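Local coordinates for uncharacterized protein (Cytophaga hutchinsonii, PDB 3OMT) that is of unknown function but probably binds DNA through an Xre-family helix-turn-helix domain, as the putative antitoxin component of a toxin-antitoxin system, at residues Lys8-Leu13 and Cys42-Gln47; Glu29-Asn34 and Phe54-Ala59. One frame throughout, in Å; residues are numbered along the deposited sequence. Where two conformers were deposited one is given.

Contact 1 (Lys8-Leu13 and Cys42-Gln47); sequences KIFNRL and CTNDVQ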
# COMPACT_ATOMS: atom_id res chain seq x y z
N LYS A 8 -2.93 12.33 7.21
CA LYS A 8 -4.18 11.65 7.50
C LYS A 8 -4.73 10.89 6.30
O LYS A 8 -5.54 9.96 6.47
CB LYS A 8 -5.22 12.65 7.95
CG LYS A 8 -4.85 13.30 9.26
CD LYS A 8 -5.93 14.27 9.66
CE LYS A 8 -5.50 15.07 10.85
NZ LYS A 8 -5.27 14.23 12.08
N ILE A 9 -4.31 11.28 5.10
CA ILE A 9 -4.80 10.73 3.87
C ILE A 9 -3.75 9.83 3.22
O ILE A 9 -2.69 10.29 2.87
CB ILE A 9 -5.23 11.85 2.87
CG1 ILE A 9 -6.32 12.75 3.49
CG2 ILE A 9 -5.71 11.19 1.54
CD1 ILE A 9 -7.59 11.97 3.95
N PHE A 10 -4.09 8.55 3.06
CA PHE A 10 -3.19 7.54 2.54
C PHE A 10 -3.77 6.88 1.29
O PHE A 10 -3.01 6.56 0.34
CB PHE A 10 -2.92 6.45 3.59
CG PHE A 10 -2.26 6.96 4.83
CD1 PHE A 10 -0.89 6.85 4.99
CD2 PHE A 10 -3.02 7.52 5.84
CE1 PHE A 10 -0.28 7.33 6.15
CE2 PHE A 10 -2.44 7.93 7.04
CZ PHE A 10 -1.06 7.88 7.17
N ASN A 11 -5.08 6.65 1.26
CA ASN A 11 -5.69 6.01 0.12
C ASN A 11 -6.62 6.98 -0.59
O ASN A 11 -7.10 7.97 -0.01
CB ASN A 11 -6.35 4.65 0.51
CG ASN A 11 -7.72 4.81 1.15
OD1 ASN A 11 -8.67 5.24 0.49
ND2 ASN A 11 -7.83 4.47 2.45
N ARG A 12 -6.90 6.66 -1.84
CA ARG A 12 -7.92 7.35 -2.61
C ARG A 12 -9.01 6.39 -3.15
O ARG A 12 -9.56 6.58 -4.26
CB ARG A 12 -7.30 8.20 -3.68
CG ARG A 12 -6.40 7.50 -4.61
CD ARG A 12 -5.73 8.44 -5.66
NE ARG A 12 -6.69 9.14 -6.52
CZ ARG A 12 -7.21 8.65 -7.65
NH1 ARG A 12 -6.85 7.46 -8.06
NH2 ARG A 12 -8.05 9.38 -8.40
N LEU A 13 -9.39 5.44 -2.30
CA LEU A 13 -10.43 4.48 -2.65
C LEU A 13 -11.75 5.15 -2.98
O LEU A 13 -12.39 4.79 -3.98
CB LEU A 13 -10.62 3.47 -1.55
CG LEU A 13 -11.72 2.43 -1.78
CD1 LEU A 13 -11.49 1.63 -3.08
CD2 LEU A 13 -11.77 1.50 -0.54
N CYS A 42 -12.72 4.05 3.21
CA CYS A 42 -13.05 5.16 2.35
C CYS A 42 -12.86 6.52 3.03
O CYS A 42 -12.47 7.51 2.39
CB CYS A 42 -14.50 5.02 1.83
SG CYS A 42 -14.62 3.70 0.60
N THR A 43 -13.06 6.56 4.34
CA THR A 43 -12.82 7.79 5.09
C THR A 43 -11.38 7.95 5.60
O THR A 43 -11.07 8.92 6.34
CB THR A 43 -13.81 7.96 6.24
OG1 THR A 43 -13.73 6.82 7.09
CG2 THR A 43 -15.23 8.08 5.74
N ASN A 44 -10.49 7.04 5.22
CA ASN A 44 -9.11 7.05 5.65
C ASN A 44 -8.96 6.95 7.16
O ASN A 44 -7.97 7.40 7.73
CB ASN A 44 -8.34 8.27 5.08
CG ASN A 44 -7.74 7.98 3.72
OD1 ASN A 44 -6.68 7.35 3.64
ND2 ASN A 44 -8.43 8.40 2.62
N ASP A 45 -9.95 6.32 7.78
CA ASP A 45 -9.85 6.01 9.22
C ASP A 45 -9.07 4.76 9.52
O ASP A 45 -8.36 4.71 10.53
CB ASP A 45 -11.23 5.98 9.80
CG ASP A 45 -11.82 7.38 9.92
OD1 ASP A 45 -11.23 8.22 10.64
OD2 ASP A 45 -12.88 7.66 9.35
N VAL A 46 -9.21 3.73 8.68
CA VAL A 46 -8.48 2.49 8.83
C VAL A 46 -7.98 2.17 7.42
O VAL A 46 -8.74 2.30 6.44
CB VAL A 46 -9.38 1.34 9.31
CG1 VAL A 46 -8.58 -0.02 9.33
CG2 VAL A 46 -9.92 1.64 10.69
N GLN A 47 -6.73 1.77 7.31
CA GLN A 47 -6.18 1.43 6.01
C GLN A 47 -6.28 -0.07 5.77
O GLN A 47 -6.02 -0.89 6.66
CB GLN A 47 -4.71 1.87 5.86
CG GLN A 47 -4.50 3.34 6.13
CD GLN A 47 -5.32 4.18 5.16
OE1 GLN A 47 -5.50 3.80 4.01
NE2 GLN A 47 -5.83 5.32 5.63
O HOH W 1 -5.81 8.91 8.88
O HOH W 2 -10.73 7.11 0.24
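The side chain of N44 reaches from the C-terminal end of helix 35-42 to the backbone of F10 and N11, just ahead of helix 13-20 in this helix-turn-helix fold. N44, with positive phi, is the C-prime residue of a Schellman motif that ends helix 35-42.

Hydrogen bonds dominate. N44 OD1 accepts three donors: N11 N at 3.0 Å, in the carbonyl plane on a lone pair; F10 N at 2.9 Å, well above that plane; and Q47 NE2 from its own segment. The same amide gives ND2 to N11 O (3.0 Å), which lies in the amide plane, so backbone bonds on both its polar atoms fix its rotation. N11 and N44 run antiparallel alongside each other, amide planes 21° apart. N11 ND2 donates to Q47 OE1 (2.9 Å) and also to W41 O, while N11 OD1 accepts from L13 N in an Asx turn at the start of helix 13-20.

Van der Waals packing is slighter. Q47 bends at chi2 (-60°), placing CD 3.7 Å from F10 CB; its amide crosses the F10 ring, planes 50° apart. The apolar pair is L13 CD2 on C42 SG. The F10 ring also meets F54 of the second subunit edge-to-face, beside the dimer interface.

Two waters complete the joint: one links K8 O to N44 O, and the other donates to N11 OD1 and to C42 O, each at 2.8 Å.

Contact 2 (Glu29-Asn34 and Phe54-Ala59); sequences ETLDKN and FDIAEA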
# COMPACT_ATOMS: atom_id res chain seq x y z
N GLU A 29 -19.95 -6.11 -0.69
CA GLU A 29 -20.48 -7.39 -1.13
C GLU A 29 -19.45 -8.15 -1.97
O GLU A 29 -19.24 -9.35 -1.80
CB GLU A 29 -21.79 -7.17 -1.89
CG GLU A 29 -22.87 -6.67 -1.01
CD GLU A 29 -24.24 -6.73 -1.70
OE1 GLU A 29 -24.29 -6.71 -2.95
OE2 GLU A 29 -25.26 -6.76 -0.98
N THR A 30 -18.82 -7.47 -2.92
CA THR A 30 -17.92 -8.12 -3.87
C THR A 30 -16.77 -8.81 -3.14
O THR A 30 -16.37 -9.93 -3.50
CB THR A 30 -17.40 -7.10 -4.92
OG1 THR A 30 -18.54 -6.64 -5.66
CG2 THR A 30 -16.40 -7.73 -5.88
N LEU A 31 -16.23 -8.13 -2.14
CA LEU A 31 -15.09 -8.67 -1.38
C LEU A 31 -15.50 -9.49 -0.17
O LEU A 31 -14.64 -9.93 0.57
CB LEU A 31 -14.11 -7.54 -0.94
CG LEU A 31 -13.46 -6.76 -2.07
CD1 LEU A 31 -12.49 -5.71 -1.48
CD2 LEU A 31 -12.74 -7.71 -3.02
N ASP A 32 -16.81 -9.70 0.06
CA ASP A 32 -17.30 -10.51 1.19
C ASP A 32 -16.77 -9.92 2.51
O ASP A 32 -16.23 -10.63 3.33
CB ASP A 32 -16.89 -11.97 0.98
CG ASP A 32 -17.54 -12.93 1.95
OD1 ASP A 32 -18.63 -12.62 2.49
OD2 ASP A 32 -16.95 -14.05 2.12
N LYS A 33 -16.88 -8.59 2.65
CA LYS A 33 -16.36 -7.86 3.80
C LYS A 33 -17.53 -7.35 4.66
O LYS A 33 -18.70 -7.46 4.31
CB LYS A 33 -15.48 -6.66 3.36
CG LYS A 33 -14.17 -7.03 2.71
CD LYS A 33 -13.20 -7.59 3.71
CE LYS A 33 -11.91 -8.05 3.08
NZ LYS A 33 -11.08 -8.79 4.10
N ASN A 34 -17.20 -6.81 5.81
CA ASN A 34 -18.16 -6.14 6.68
C ASN A 34 -18.29 -4.68 6.25
O ASN A 34 -17.33 -4.07 5.77
CB ASN A 34 -17.74 -6.23 8.13
CG ASN A 34 -17.60 -7.67 8.61
OD1 ASN A 34 -18.08 -8.63 7.94
ND2 ASN A 34 -16.91 -7.85 9.74
N PHE A 54 -4.61 -5.12 -3.24
CA PHE A 54 -4.52 -5.83 -4.52
C PHE A 54 -5.90 -6.46 -4.88
O PHE A 54 -6.31 -6.43 -6.04
CB PHE A 54 -3.41 -6.90 -4.52
CG PHE A 54 -2.03 -6.36 -4.82
CD1 PHE A 54 -1.39 -6.65 -6.02
CD2 PHE A 54 -1.39 -5.55 -3.91
CE1 PHE A 54 -0.14 -6.16 -6.31
CE2 PHE A 54 -0.16 -5.03 -4.18
CZ PHE A 54 0.49 -5.35 -5.38
N ASP A 55 -6.60 -7.00 -3.89
CA ASP A 55 -7.95 -7.57 -4.07
C ASP A 55 -8.95 -6.49 -4.52
O ASP A 55 -9.72 -6.72 -5.43
CB ASP A 55 -8.44 -8.20 -2.77
CG ASP A 55 -7.77 -9.52 -2.45
OD1 ASP A 55 -7.10 -10.13 -3.32
OD2 ASP A 55 -7.95 -9.95 -1.29
N ILE A 56 -8.88 -5.31 -3.91
CA ILE A 56 -9.71 -4.16 -4.28
C ILE A 56 -9.42 -3.78 -5.74
O ILE A 56 -10.35 -3.53 -6.53
CB ILE A 56 -9.51 -2.97 -3.36
CG1 ILE A 56 -9.91 -3.30 -1.89
CG2 ILE A 56 -10.26 -1.75 -3.89
CD1 ILE A 56 -9.37 -2.31 -0.84
N ALA A 57 -8.14 -3.69 -6.09
CA ALA A 57 -7.69 -3.25 -7.41
C ALA A 57 -8.19 -4.24 -8.46
O ALA A 57 -8.65 -3.87 -9.53
CB ALA A 57 -6.20 -3.16 -7.44
N GLU A 58 -8.11 -5.53 -8.14
CA GLU A 58 -8.58 -6.55 -9.05
C GLU A 58 -10.12 -6.44 -9.27
O GLU A 58 -10.61 -6.50 -10.43
CB GLU A 58 -8.18 -7.92 -8.52
CG GLU A 58 -8.73 -9.07 -9.38
CD GLU A 58 -8.50 -10.43 -8.71
OE1 GLU A 58 -8.63 -10.56 -7.46
OE2 GLU A 58 -8.23 -11.39 -9.45
N ALA A 59 -10.87 -6.23 -8.20
CA ALA A 59 -12.32 -6.06 -8.25
C ALA A 59 -12.73 -4.88 -9.11
O ALA A 59 -13.68 -4.97 -9.91
CB ALA A 59 -12.91 -5.95 -6.83
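L31 carries this contact, its two methyl branches meeting different residues of helix 50-60. CD1 packs against I56 CG1 at 3.6 Å, the closest approach between the segments, with the two side chains crossing at about a right angle. L31 CD2 lies 4.0 Å from the backbone carbonyl D55 O and 4.2 Å from A59 CB. Beside it, T30 CG2 comes to 4.0 Å from the same A59 CB. The touching atoms lie one helical turn apart, at D55 or I56 and at A59, consistent with one face of helix 50-60 receiving the end of helix 24-30.

Side-chain torsions and the helix end position these groups. L31 CG stands anti to its carbonyl carbon (chi1 -62°), while T30 CG2 is anti to its backbone N, leaving T30 OG1 beside that N and hydrogen-bonded to W26 O one turn back. The chain then leaves helix 24-30 through a Schellman motif at D32, whose phi is positive (57°) and whose N donates to E29 O.

The packing is modest, burying 166 Å² in all, and lies at the surface. I56 continues inward onto W41 of helix 35-42, and K33 also touches W41 and V38, so helix 35-42 flanks the place where helices 24-30 and 50-60 meet.

How the contacts relate
Contacts 1 and 2 have centres about 16 Å apart on opposite sides of the chain's centre, yet they meet through the core, where L13 CD1 packs on I56 CG2 at 3.7 Å. The pairings cross along the sequence, each joining parts of the chain that the other separates: contact 1 ties the start of helix 13-20 to the loop that follows helix 35-42, whereas contact 2 brings the end of helix 24-30 against helix 50-60. One is mainly polar, the other apolar. W41 is a shared neighbour, touched by L13 and I56. Helix 50-60, which carries one side of contact 2, also supplies F54, which takes no part in that contact, to the dimer interface.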